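Local atomic coordinates of putative branched-chain amino acid ABC transporter (Rhodospirillum rubrum ATCC 11170, PDB entry 3HUT), a protein that probably serves as the extracellular solute-binding receptor of an ABC transporter, capturing branched-chain amino acids for uptake. Residues F139-I145 and P195-A201; L229-I235 and V340-F345. All coordinates share one frame; numbering follows the deposited sequence.

Following the chain from its N terminus, segment 139-145, on strand 141-147, comes first, and interaction 1 closes a loop when strand 197-201 returns beside it after helix 150-165, strand 169-176 and helix 184-193. Interaction 2 opens only later, at residues 229-235, and closes about a hundred residues on, at residues 340-345, the turn of the hairpin between strands 331-341 and 344-347. The two loops therefore follow in series, neither nesting nor crossing. Both reach the same mixed sheet of one lobe of the binding protein: interaction 1 pairs two of its parallel strands, whereas interaction 2 packs helix 232-238 against that antiparallel hairpin, near the C terminus. Their centres lie about 20 Å apart.

Interaction 1: residues F139-I145 and P195-A201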
loop_
_atom_site.group_PDB
_atom_site.type_symbol
_atom_site.label_atom_id
_atom_site.label_comp_id
_atom_site.label_asym_id
_atom_site.label_seq_id
_atom_site.Cartn_x
_atom_site.Cartn_y
_atom_site.Cartn_z
ATOM N N PHE A 139 -17.493 6.015 -18.880
ATOM C CA PHE A 139 -18.647 5.928 -17.995
ATOM C C PHE A 139 -19.059 7.275 -17.426
ATOM O O PHE A 139 -18.212 8.111 -17.098
ATOM C CB PHE A 139 -18.352 4.945 -16.863
ATOM C CG PHE A 139 -18.145 3.539 -17.342
ATOM C CD1 PHE A 139 -19.221 2.791 -17.812
ATOM C CD2 PHE A 139 -16.870 2.982 -17.379
ATOM C CE1 PHE A 139 -19.029 1.505 -18.318
ATOM C CE2 PHE A 139 -16.664 1.699 -17.883
ATOM C CZ PHE A 139 -17.747 0.958 -18.354
ATOM N N THR A 140 -20.369 7.478 -17.318
ATOM C CA THR A 140 -20.915 8.718 -16.783
ATOM C C THR A 140 -21.911 8.464 -15.659
ATOM O O THR A 140 -22.333 9.397 -14.982
ATOM C CB THR A 140 -21.600 9.545 -17.884
ATOM O OG1 THR A 140 -22.553 8.729 -18.573
ATOM C CG2 THR A 140 -20.573 10.056 -18.871
ATOM N N SER A 141 -22.294 7.202 -15.470
ATOM C CA SER A 141 -23.219 6.842 -14.395
ATOM C C SER A 141 -22.768 5.504 -13.827
ATOM O O SER A 141 -22.554 4.545 -14.568
ATOM C CB SER A 141 -24.655 6.716 -14.908
ATOM O OG SER A 141 -24.838 5.492 -15.593
ATOM N N VAL A 142 -22.626 5.435 -12.510
ATOM C CA VAL A 142 -22.172 4.204 -11.886
ATOM C C VAL A 142 -22.903 3.898 -10.586
ATOM O O VAL A 142 -23.554 4.762 -9.990
ATOM C CB VAL A 142 -20.652 4.291 -11.589
ATOM C CG1 VAL A 142 -20.400 5.355 -10.525
ATOM C CG2 VAL A 142 -20.107 2.933 -11.148
ATOM N N ALA A 143 -22.793 2.647 -10.161
ATOM C CA ALA A 143 -23.384 2.199 -8.916
ATOM C C ALA A 143 -22.185 1.966 -8.008
ATOM O O ALA A 143 -21.198 1.356 -8.426
ATOM C CB ALA A 143 -24.150 0.893 -9.127
ATOM N N VAL A 144 -22.246 2.472 -6.783
ATOM C CA VAL A 144 -21.146 2.273 -5.856
ATOM C C VAL A 144 -21.617 1.403 -4.701
ATOM O O VAL A 144 -22.607 1.715 -4.041
ATOM C CB VAL A 144 -20.629 3.600 -5.276
ATOM C CG1 VAL A 144 -19.519 3.316 -4.262
ATOM C CG2 VAL A 144 -20.117 4.506 -6.399
ATOM N N ILE A 145 -20.915 0.301 -4.477
ATOM C CA ILE A 145 -21.242 -0.601 -3.386
ATOM C C ILE A 145 -19.992 -0.663 -2.524
ATOM O O ILE A 145 -18.925 -1.043 -3.006
ATOM C CB ILE A 145 -21.572 -2.014 -3.895
ATOM C CG1 ILE A 145 -22.670 -1.945 -4.953
ATOM C CG2 ILE A 145 -22.025 -2.889 -2.731
ATOM C CD1 ILE A 145 -23.057 -3.296 -5.502
ATOM N N PRO A 195 -27.487 1.674 -13.924
ATOM C CA PRO A 195 -26.192 2.344 -14.070
ATOM C C PRO A 195 -25.412 1.669 -15.202
ATOM O O PRO A 195 -25.737 0.551 -15.589
ATOM C CB PRO A 195 -25.542 2.132 -12.702
ATOM C CG PRO A 195 -26.105 0.809 -12.269
ATOM C CD PRO A 195 -27.565 0.939 -12.649
ATOM N N GLN A 196 -24.398 2.343 -15.737
ATOM C CA GLN A 196 -23.596 1.776 -16.820
ATOM C C GLN A 196 -22.544 0.810 -16.277
ATOM O O GLN A 196 -22.100 -0.098 -16.976
ATOM C CB GLN A 196 -22.882 2.878 -17.599
ATOM C CG GLN A 196 -23.782 3.949 -18.178
ATOM C CD GLN A 196 -22.978 5.067 -18.810
ATOM O OE1 GLN A 196 -21.971 5.505 -18.252
ATOM N NE2 GLN A 196 -23.420 5.540 -19.974
ATOM N N ALA A 197 -22.142 1.011 -15.029
ATOM C CA ALA A 197 -21.137 0.149 -14.427
ATOM C C ALA A 197 -21.242 0.150 -12.914
ATOM O O ALA A 197 -21.993 0.937 -12.331
ATOM C CB ALA A 197 -19.739 0.595 -14.852
ATOM N N ILE A 198 -20.471 -0.736 -12.290
ATOM C CA ILE A 198 -20.459 -0.878 -10.842
ATOM C C ILE A 198 -19.042 -0.778 -10.286
ATOM O O ILE A 198 -18.106 -1.362 -10.840
ATOM C CB ILE A 198 -21.031 -2.257 -10.427
ATOM C CG1 ILE A 198 -22.442 -2.423 -10.992
ATOM C CG2 ILE A 198 -21.032 -2.389 -8.902
ATOM C CD1 ILE A 198 -23.029 -3.807 -10.778
ATOM N N TYR A 199 -18.890 -0.024 -9.201
ATOM C CA TYR A 199 -17.593 0.102 -8.553
ATOM C C TYR A 199 -17.734 -0.511 -7.168
ATOM O O TYR A 199 -18.597 -0.097 -6.393
ATOM C CB TYR A 199 -17.163 1.565 -8.404
ATOM C CG TYR A 199 -15.827 1.680 -7.700
ATOM C CD1 TYR A 199 -14.652 1.269 -8.335
ATOM C CD2 TYR A 199 -15.742 2.120 -6.376
ATOM C CE1 TYR A 199 -13.421 1.286 -7.671
ATOM C CE2 TYR A 199 -14.509 2.142 -5.701
ATOM C CZ TYR A 199 -13.358 1.721 -6.358
ATOM O OH TYR A 199 -12.138 1.723 -5.709
ATOM N N LEU A 200 -16.893 -1.493 -6.858
ATOM C CA LEU A 200 -16.960 -2.159 -5.563
ATOM C C LEU A 200 -15.859 -1.742 -4.592
ATOM O O LEU A 200 -14.680 -2.012 -4.825
ATOM C CB LEU A 200 -16.893 -3.681 -5.748
ATOM C CG LEU A 200 -17.989 -4.326 -6.607
ATOM C CD1 LEU A 200 -17.758 -5.834 -6.707
ATOM C CD2 LEU A 200 -19.355 -4.022 -5.991
ATOM N N ALA A 201 -16.246 -1.086 -3.506
ATOM C CA ALA A 201 -15.287 -0.693 -2.488
ATOM C C ALA A 201 -15.407 -1.766 -1.421
ATOM O O ALA A 201 -15.982 -1.533 -0.353
ATOM C CB ALA A 201 -15.650 0.676 -1.912
HETATM O O HOH W 1 -21.304 7.645 -20.632
#
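The Phe139 ring carries the CB of Ala197 over one face, a CH-pi contact with that methyl 3.9 Å from the ring centroid, and meets the CB of Gln196 at its edge, in the ring plane. The Gln196 amide is turned 75° against this ring. With CG anti to the carbonyl carbon (chi1 -56°) and the chain extended beyond it, the glutamine runs back along the start of the other segment and brings Gln196 OE1 to two backbone donors: Thr140 N at 2.7 Å, almost straight, and Ser141 N at 3.3 Å, above the carbonyl plane. A water accepts from Gln196 NE2 and also bonds Thr140 OG1. In return, Gln196 N is shared between Ser141 O (3.1 Å) and Ser141 OG. Beyond this junction the strands 141-145 and 197-201 run parallel, twisted by 29°, as neighbours in the central sheet of an alpha/beta lobe of the periplasmic-binding-protein fold, the intervening chain crossing over through helix, strand and helix. Ala143 N to Ala197 O, Tyr199 N to Ala143 O, Ile145 N to Tyr199 O and Ala201 N to Ile145 O form the ladder. On one face of the sheet Val142 CG2 lies 4.3 Å from Tyr199 CB; helices 126-136 and 150-165 pack here, Phe159 stacking on the Tyr199 ring and Asn130 bonding its hydroxyl. On the other face Pro195 CG rests 3.7 Å from Ala143 CB, and Ile145 and Leu200 lie side by side, with Leu200 CD2 3.7 Å from Ile145 CB.

Interaction 2: residues L229-I235 and V340-F345; sequences LYSPKFI and VREGDF
No backbone hydrogen bond joins Tyr230 and Ile235 to Phe345 and Gly343, for the segments stay apart, with CA atoms 8.3 Å apart at Tyr230 and Phe345 and 6.4 Å at Ile235 and Gly343. Side chains fill the interval around the Phe345 ring. Tyr230 turns its edge to one face in an edge-to-face pair, planes at 61°, with its CD1 over the ring centre; its hydroxyl bonds Leu253 N. Over the opposite face sits Ile235 CD1, 4.2 Å from the centroid, while Ser231 O lies at the edge, in the ring plane. A chi1 of -61° sets CG of Phe345 beside its own backbone N and carries the ring from the turn between strands 331-341 and 344-347 to the start of helix 232-238, where Ser231 OG caps Lys233 N. Ile235 also extends CD1 to Asp344 CA (3.4 Å), and its CG1 meets Val340 CG1. Were Phe345 an alanine, the edge of Tyr230 and the methyl of Ile235 would probably lose the ring between them, leaving a gap. The side chains that meet are apolar or aromatic, with backbone carbonyls at their margins, so packing rather than hydrogen bonding joins the first turn of helix 232-238 to the hairpin on the antiparallel side of this lobe's mixed sheet.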
loop_
_atom_site.group_PDB
_atom_site.type_symbol
_atom_site.label_atom_id
_atom_site.label_comp_id
_atom_site.label_asym_id
_atom_site.label_seq_id
_atom_site.Cartn_x
_atom_site.Cartn_y
_atom_site.Cartn_z
ATOM N N LEU A 229 -9.626 -6.419 -3.670
ATOM C CA LEU A 229 -10.121 -7.579 -4.406
ATOM C C LEU A 229 -8.954 -8.402 -4.926
ATOM O O LEU A 229 -9.129 -9.551 -5.343
ATOM C CB LEU A 229 -10.968 -7.143 -5.609
ATOM C CG LEU A 229 -12.229 -6.307 -5.372
ATOM C CD1 LEU A 229 -12.895 -5.987 -6.708
ATOM C CD2 LEU A 229 -13.181 -7.071 -4.485
ATOM N N TYR A 230 -7.762 -7.813 -4.895
ATOM C CA TYR A 230 -6.565 -8.469 -5.414
ATOM C C TYR A 230 -6.031 -9.611 -4.565
ATOM O O TYR A 230 -5.309 -9.400 -3.589
ATOM C CB TYR A 230 -5.451 -7.441 -5.625
ATOM C CG TYR A 230 -4.256 -7.992 -6.367
ATOM C CD1 TYR A 230 -4.395 -8.521 -7.650
ATOM C CD2 TYR A 230 -2.982 -7.956 -5.804
ATOM C CE1 TYR A 230 -3.296 -8.995 -8.356
ATOM C CE2 TYR A 230 -1.874 -8.427 -6.501
ATOM C CZ TYR A 230 -2.037 -8.944 -7.777
ATOM O OH TYR A 230 -0.942 -9.398 -8.481
ATOM N N SER A 231 -6.375 -10.826 -4.967
ATOM C CA SER A 231 -5.943 -12.030 -4.280
ATOM C C SER A 231 -6.321 -13.235 -5.124
ATOM O O SER A 231 -7.347 -13.230 -5.803
ATOM C CB SER A 231 -6.625 -12.148 -2.912
ATOM O OG SER A 231 -6.424 -13.439 -2.350
ATOM N N PRO A 232 -5.489 -14.280 -5.113
ATOM C CA PRO A 232 -5.865 -15.441 -5.920
ATOM C C PRO A 232 -7.210 -15.981 -5.422
ATOM O O PRO A 232 -7.968 -16.582 -6.182
ATOM C CB PRO A 232 -4.698 -16.413 -5.699
ATOM C CG PRO A 232 -4.130 -16.000 -4.373
ATOM C CD PRO A 232 -4.209 -14.498 -4.418
ATOM N N LYS A 233 -7.511 -15.730 -4.148
ATOM C CA LYS A 233 -8.762 -16.185 -3.554
ATOM C C LYS A 233 -9.978 -15.548 -4.217
ATOM O O LYS A 233 -11.053 -16.139 -4.234
ATOM C CB LYS A 233 -8.774 -15.907 -2.045
ATOM C CG LYS A 233 -7.698 -16.682 -1.290
ATOM C CD LYS A 233 -7.675 -16.369 0.202
ATOM C CE LYS A 233 -8.801 -17.062 0.970
ATOM N NZ LYS A 233 -10.158 -16.464 0.756
ATOM N N PHE A 234 -9.809 -14.351 -4.771
ATOM C CA PHE A 234 -10.919 -13.678 -5.438
ATOM C C PHE A 234 -11.399 -14.562 -6.582
ATOM O O PHE A 234 -12.600 -14.713 -6.809
ATOM C CB PHE A 234 -10.477 -12.312 -5.977
ATOM C CG PHE A 234 -11.580 -11.533 -6.641
ATOM C CD1 PHE A 234 -12.786 -11.299 -5.977
ATOM C CD2 PHE A 234 -11.405 -11.004 -7.918
ATOM C CE1 PHE A 234 -13.803 -10.546 -6.571
ATOM C CE2 PHE A 234 -12.410 -10.251 -8.525
ATOM C CZ PHE A 234 -13.612 -10.019 -7.849
ATOM N N ILE A 235 -10.449 -15.165 -7.285
ATOM C CA ILE A 235 -10.764 -16.039 -8.404
ATOM C C ILE A 235 -11.196 -17.425 -7.915
ATOM O O ILE A 235 -12.139 -18.005 -8.447
ATOM C CB ILE A 235 -9.547 -16.161 -9.348
ATOM C CG1 ILE A 235 -9.206 -14.770 -9.904
ATOM C CG2 ILE A 235 -9.839 -17.152 -10.471
ATOM C CD1 ILE A 235 -7.912 -14.710 -10.687
ATOM N N VAL A 340 -9.432 -9.405 -14.761
ATOM C CA VAL A 340 -9.458 -10.840 -14.532
ATOM C C VAL A 340 -9.860 -11.476 -15.849
ATOM O O VAL A 340 -10.945 -11.211 -16.356
ATOM C CB VAL A 340 -10.506 -11.228 -13.470
ATOM C CG1 VAL A 340 -10.548 -12.750 -13.318
ATOM C CG2 VAL A 340 -10.177 -10.557 -12.139
ATOM N N ARG A 341 -8.984 -12.290 -16.419
ATOM C CA ARG A 341 -9.308 -12.951 -17.673
ATOM C C ARG A 341 -8.726 -14.350 -17.666
ATOM O O ARG A 341 -7.549 -14.549 -17.375
ATOM C CB ARG A 341 -8.770 -12.155 -18.867
ATOM C CG ARG A 341 -9.405 -12.556 -20.192
ATOM C CD ARG A 341 -10.921 -12.313 -20.171
ATOM N NE ARG A 341 -11.269 -10.893 -20.159
ATOM C CZ ARG A 341 -12.500 -10.425 -19.960
ATOM N NH1 ARG A 341 -13.510 -11.261 -19.746
ATOM N NH2 ARG A 341 -12.728 -9.116 -19.987
ATOM N N GLU A 342 -9.571 -15.324 -17.978
ATOM C CA GLU A 342 -9.161 -16.716 -18.005
ATOM C C GLU A 342 -8.506 -17.200 -16.716
ATOM O O GLU A 342 -7.453 -17.828 -16.746
ATOM C CB GLU A 342 -8.231 -16.969 -19.194
ATOM C CG GLU A 342 -8.928 -16.820 -20.534
ATOM C CD GLU A 342 -8.004 -17.071 -21.707
ATOM O OE1 GLU A 342 -7.345 -18.134 -21.727
ATOM O OE2 GLU A 342 -7.942 -16.209 -22.615
ATOM N N GLY A 343 -9.127 -16.882 -15.585
ATOM C CA GLY A 343 -8.633 -17.357 -14.303
ATOM C C GLY A 343 -7.427 -16.717 -13.646
ATOM O O GLY A 343 -6.853 -17.304 -12.732
ATOM N N ASP A 344 -7.024 -15.533 -14.093
ATOM C CA ASP A 344 -5.894 -14.863 -13.461
ATOM C C ASP A 344 -5.939 -13.378 -13.762
ATOM O O ASP A 344 -6.623 -12.942 -14.692
ATOM C CB ASP A 344 -4.564 -15.447 -13.944
ATOM C CG ASP A 344 -3.436 -15.262 -12.932
ATOM O OD1 ASP A 344 -3.583 -14.460 -11.979
ATOM O OD2 ASP A 344 -2.393 -15.923 -13.093
ATOM N N PHE A 345 -5.220 -12.601 -12.962
ATOM C CA PHE A 345 -5.162 -11.159 -13.151
ATOM C C PHE A 345 -4.211 -10.859 -14.308
ATOM O O PHE A 345 -3.097 -11.385 -14.360
ATOM C CB PHE A 345 -4.668 -10.489 -11.868
ATOM C CG PHE A 345 -5.563 -10.722 -10.685
ATOM C CD1 PHE A 345 -6.735 -9.987 -10.526
ATOM C CD2 PHE A 345 -5.243 -11.687 -9.738
ATOM C CE1 PHE A 345 -7.575 -10.211 -9.443
ATOM C CE2 PHE A 345 -6.078 -11.921 -8.649
ATOM C CZ PHE A 345 -7.247 -11.178 -8.502
#